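Local coordinates for 30-kDa cleavage and polyadenylation specificity factor 30 (Arabidopsis thaliana, PDB 5ZUU), which is a subunit of the polyadenylation machinery that helps select poly(A) sites, and recognises m6A-modified RNA through its YTH domain, at residues Arg69-Cys74 / Leu129-Ser134. Sequence-based numbering, arbitrary orientation.
Sequences RHFQGC and LPVKIS. With nucleotides of chain F.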
# COMPACT_ATOMS: atom_id res chain seq x y z
N ARG A 69 7.95 -3.42 12.83
CA ARG A 69 8.04 -2.12 13.55
C ARG A 69 8.12 -0.95 12.52
O ARG A 69 8.61 0.15 12.85
CB ARG A 69 9.26 -2.06 14.53
CG ARG A 69 9.25 -3.07 15.64
CD ARG A 69 10.55 -3.03 16.41
NE ARG A 69 10.71 -4.24 17.22
CZ ARG A 69 10.22 -4.41 18.45
NH1 ARG A 69 9.56 -3.44 19.08
NH2 ARG A 69 10.37 -5.56 19.06
N HIS A 70 7.71 -1.19 11.29
CA HIS A 70 7.86 -0.18 10.23
C HIS A 70 6.63 -0.23 9.26
O HIS A 70 5.97 -1.30 9.11
CB HIS A 70 9.15 -0.43 9.40
CG HIS A 70 10.43 -0.07 10.09
ND1 HIS A 70 11.00 -0.87 11.06
CD2 HIS A 70 11.28 0.97 9.91
CE1 HIS A 70 12.14 -0.33 11.46
NE2 HIS A 70 12.32 0.80 10.78
N PHE A 71 6.40 0.91 8.58
CA PHE A 71 5.67 0.96 7.33
C PHE A 71 6.68 0.87 6.22
O PHE A 71 7.73 1.47 6.34
CB PHE A 71 4.86 2.24 7.20
CG PHE A 71 3.76 2.37 8.24
CD1 PHE A 71 2.53 1.72 8.08
CD2 PHE A 71 3.97 3.14 9.41
CE1 PHE A 71 1.54 1.84 9.06
CE2 PHE A 71 2.97 3.26 10.40
CZ PHE A 71 1.77 2.61 10.23
N GLN A 72 6.33 0.19 5.11
CA GLN A 72 7.21 -0.03 3.98
C GLN A 72 6.83 0.76 2.72
O GLN A 72 7.54 0.71 1.67
CB GLN A 72 7.25 -1.50 3.62
CG GLN A 72 8.09 -2.38 4.49
CD GLN A 72 7.45 -2.74 5.83
OE1 GLN A 72 6.25 -2.92 5.92
NE2 GLN A 72 8.25 -2.83 6.86
N GLY A 73 5.73 1.48 2.72
CA GLY A 73 5.36 2.26 1.52
C GLY A 73 3.89 2.40 1.33
O GLY A 73 3.10 2.02 2.23
N CYS A 74 3.53 2.94 0.17
CA CYS A 74 2.17 3.18 -0.20
C CYS A 74 1.98 2.93 -1.70
O CYS A 74 2.91 3.10 -2.49
CB CYS A 74 1.67 4.56 0.26
SG CYS A 74 2.35 5.99 -0.55
N LEU A 129 -6.32 5.44 18.76
CA LEU A 129 -5.11 4.69 19.01
C LEU A 129 -3.98 5.13 18.01
O LEU A 129 -4.26 5.58 16.90
CB LEU A 129 -5.40 3.21 18.83
CG LEU A 129 -6.31 2.58 19.92
CD1 LEU A 129 -6.93 1.28 19.41
CD2 LEU A 129 -5.53 2.37 21.20
N PRO A 130 -2.70 4.96 18.40
CA PRO A 130 -1.61 5.35 17.52
C PRO A 130 -1.69 4.58 16.23
O PRO A 130 -2.10 3.44 16.23
CB PRO A 130 -0.33 4.98 18.29
CG PRO A 130 -0.75 4.40 19.56
CD PRO A 130 -2.23 4.63 19.76
N VAL A 131 -1.38 5.21 15.11
CA VAL A 131 -1.57 4.55 13.81
C VAL A 131 -0.82 3.23 13.62
O VAL A 131 -1.22 2.45 12.76
CB VAL A 131 -1.24 5.47 12.65
CG1 VAL A 131 -2.15 6.69 12.69
CG2 VAL A 131 0.24 5.90 12.67
N LYS A 132 0.27 2.99 14.37
CA LYS A 132 0.96 1.69 14.33
C LYS A 132 0.06 0.51 14.71
O LYS A 132 0.27 -0.58 14.22
CB LYS A 132 2.25 1.65 15.14
CG LYS A 132 2.10 1.78 16.64
CD LYS A 132 3.29 1.16 17.33
CE LYS A 132 3.21 1.37 18.84
NZ LYS A 132 4.47 0.84 19.40
N ILE A 133 -0.92 0.77 15.58
CA ILE A 133 -1.96 -0.21 15.99
C ILE A 133 -3.10 -0.16 14.98
O ILE A 133 -4.08 0.56 15.14
CB ILE A 133 -2.49 0.09 17.43
CG1 ILE A 133 -1.29 0.30 18.34
CG2 ILE A 133 -3.40 -1.04 17.91
CD1 ILE A 133 -1.58 0.26 19.83
N SER A 134 -2.87 -0.83 13.87
CA SER A 134 -3.75 -0.87 12.72
C SER A 134 -3.79 -2.30 12.23
O SER A 134 -2.74 -2.86 11.92
CB SER A 134 -3.26 0.07 11.61
OG SER A 134 -3.47 1.42 11.95
P C F 6 -3.56 -8.43 11.17
OP1 C F 6 -3.68 -8.99 12.52
OP2 C F 6 -4.75 -7.81 10.54
O5' C F 6 -2.43 -7.28 11.19
C5' C F 6 -1.48 -7.23 12.25
C4' C F 6 -1.64 -5.96 13.04
O4' C F 6 -2.92 -5.97 13.73
C3' C F 6 -0.61 -5.71 14.14
O3' C F 6 0.55 -5.12 13.56
C2' C F 6 -1.36 -4.78 15.05
O2' C F 6 -1.38 -3.44 14.59
C1' C F 6 -2.76 -5.40 15.02
N1 C F 6 -3.00 -6.46 16.02
C2 C F 6 -3.13 -6.08 17.36
O2 C F 6 -2.98 -4.90 17.67
N3 C F 6 -3.43 -7.02 18.29
C4 C F 6 -3.62 -8.29 17.91
N4 C F 6 -3.90 -9.18 18.86
C5 C F 6 -3.50 -8.71 16.55
C6 C F 6 -3.20 -7.76 15.65
P U F 7 2.00 -5.43 14.12
OP1 U F 7 2.94 -4.79 13.22
OP2 U F 7 2.16 -6.81 14.42
O5' U F 7 2.05 -4.66 15.52
C5' U F 7 2.02 -3.24 15.52
C4' U F 7 1.83 -2.74 16.92
O4' U F 7 0.59 -3.24 17.47
C3' U F 7 2.90 -3.21 17.88
O3' U F 7 3.95 -2.27 17.82
C2' U F 7 2.19 -3.16 19.21
O2' U F 7 2.04 -1.84 19.67
C1' U F 7 0.81 -3.65 18.82
N1 U F 7 0.58 -5.09 18.92
C2 U F 7 0.26 -5.62 20.16
O2 U F 7 0.30 -4.96 21.20
N3 U F 7 -0.06 -6.95 20.14
C4 U F 7 -0.15 -7.78 19.05
O4 U F 7 -0.50 -8.95 19.20
C5 U F 7 0.21 -7.16 17.80
C6 U F 7 0.54 -5.87 17.78
P A F 8 5.44 -2.73 17.86
OP1 A F 8 6.28 -1.53 17.54
OP2 A F 8 5.60 -3.97 17.07
O5' A F 8 5.70 -2.78 19.42
C5' A F 8 5.62 -3.97 20.06
C4' A F 8 5.32 -3.72 21.50
O4' A F 8 3.92 -4.01 21.73
C3' A F 8 6.11 -4.69 22.36
O3' A F 8 7.27 -4.04 22.85
C2' A F 8 5.08 -5.25 23.32
O2' A F 8 4.79 -4.45 24.46
C1' A F 8 3.82 -5.22 22.45
N9 A F 8 3.57 -6.36 21.54
C8 A F 8 3.61 -6.51 20.17
N7 A F 8 3.20 -7.68 19.75
C5 A F 8 2.87 -8.35 20.92
C6 A F 8 2.35 -9.63 21.15
N6 A F 8 2.10 -10.51 20.18
N1 A F 8 2.15 -10.00 22.43
C2 A F 8 2.40 -9.11 23.41
N3 A F 8 2.87 -7.88 23.31
C4 A F 8 3.08 -7.55 22.03
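F71 and V131 meet where strand 70-77 of the YTH domain's central sheet faces the type I turn P130-I133, a turn that also borders the bound RNA through K132 and, just after it, S134. The F71 ring reaches across with its tip: CZ lies 3.9 Å from V131 O, which meets the rim of the ring almost in its plane, and 4.4 Å from V131 CG2. L148 and L152 of helix 142-154 also pack on F71, and F115 meets its ring edge-to-face. V131 O also accepts S134 OG at 2.6 Å, the donor tilted 29° out of the carbonyl plane, which ties the turn to the residue after it.

K132 follows, its CA 4.3 Å from F71 CZ. From CB, a chi1 of 67° tucks CG in between the two backbone branches, and the chain then runs extended along the RNA backbone. CD passes 3.5 Å from O3' of U7 of chain F, CE lies 3.5 Å from O2' of U7, and NZ comes within 3.5 Å of both that O3' and OP1 of the next nucleotide, an adenosine, which R69 CG also approaches. The backbone after K132 meets C6 of chain F: S134 N donates weakly to its O2' at 3.1 Å, with an N-H...O angle of 133°.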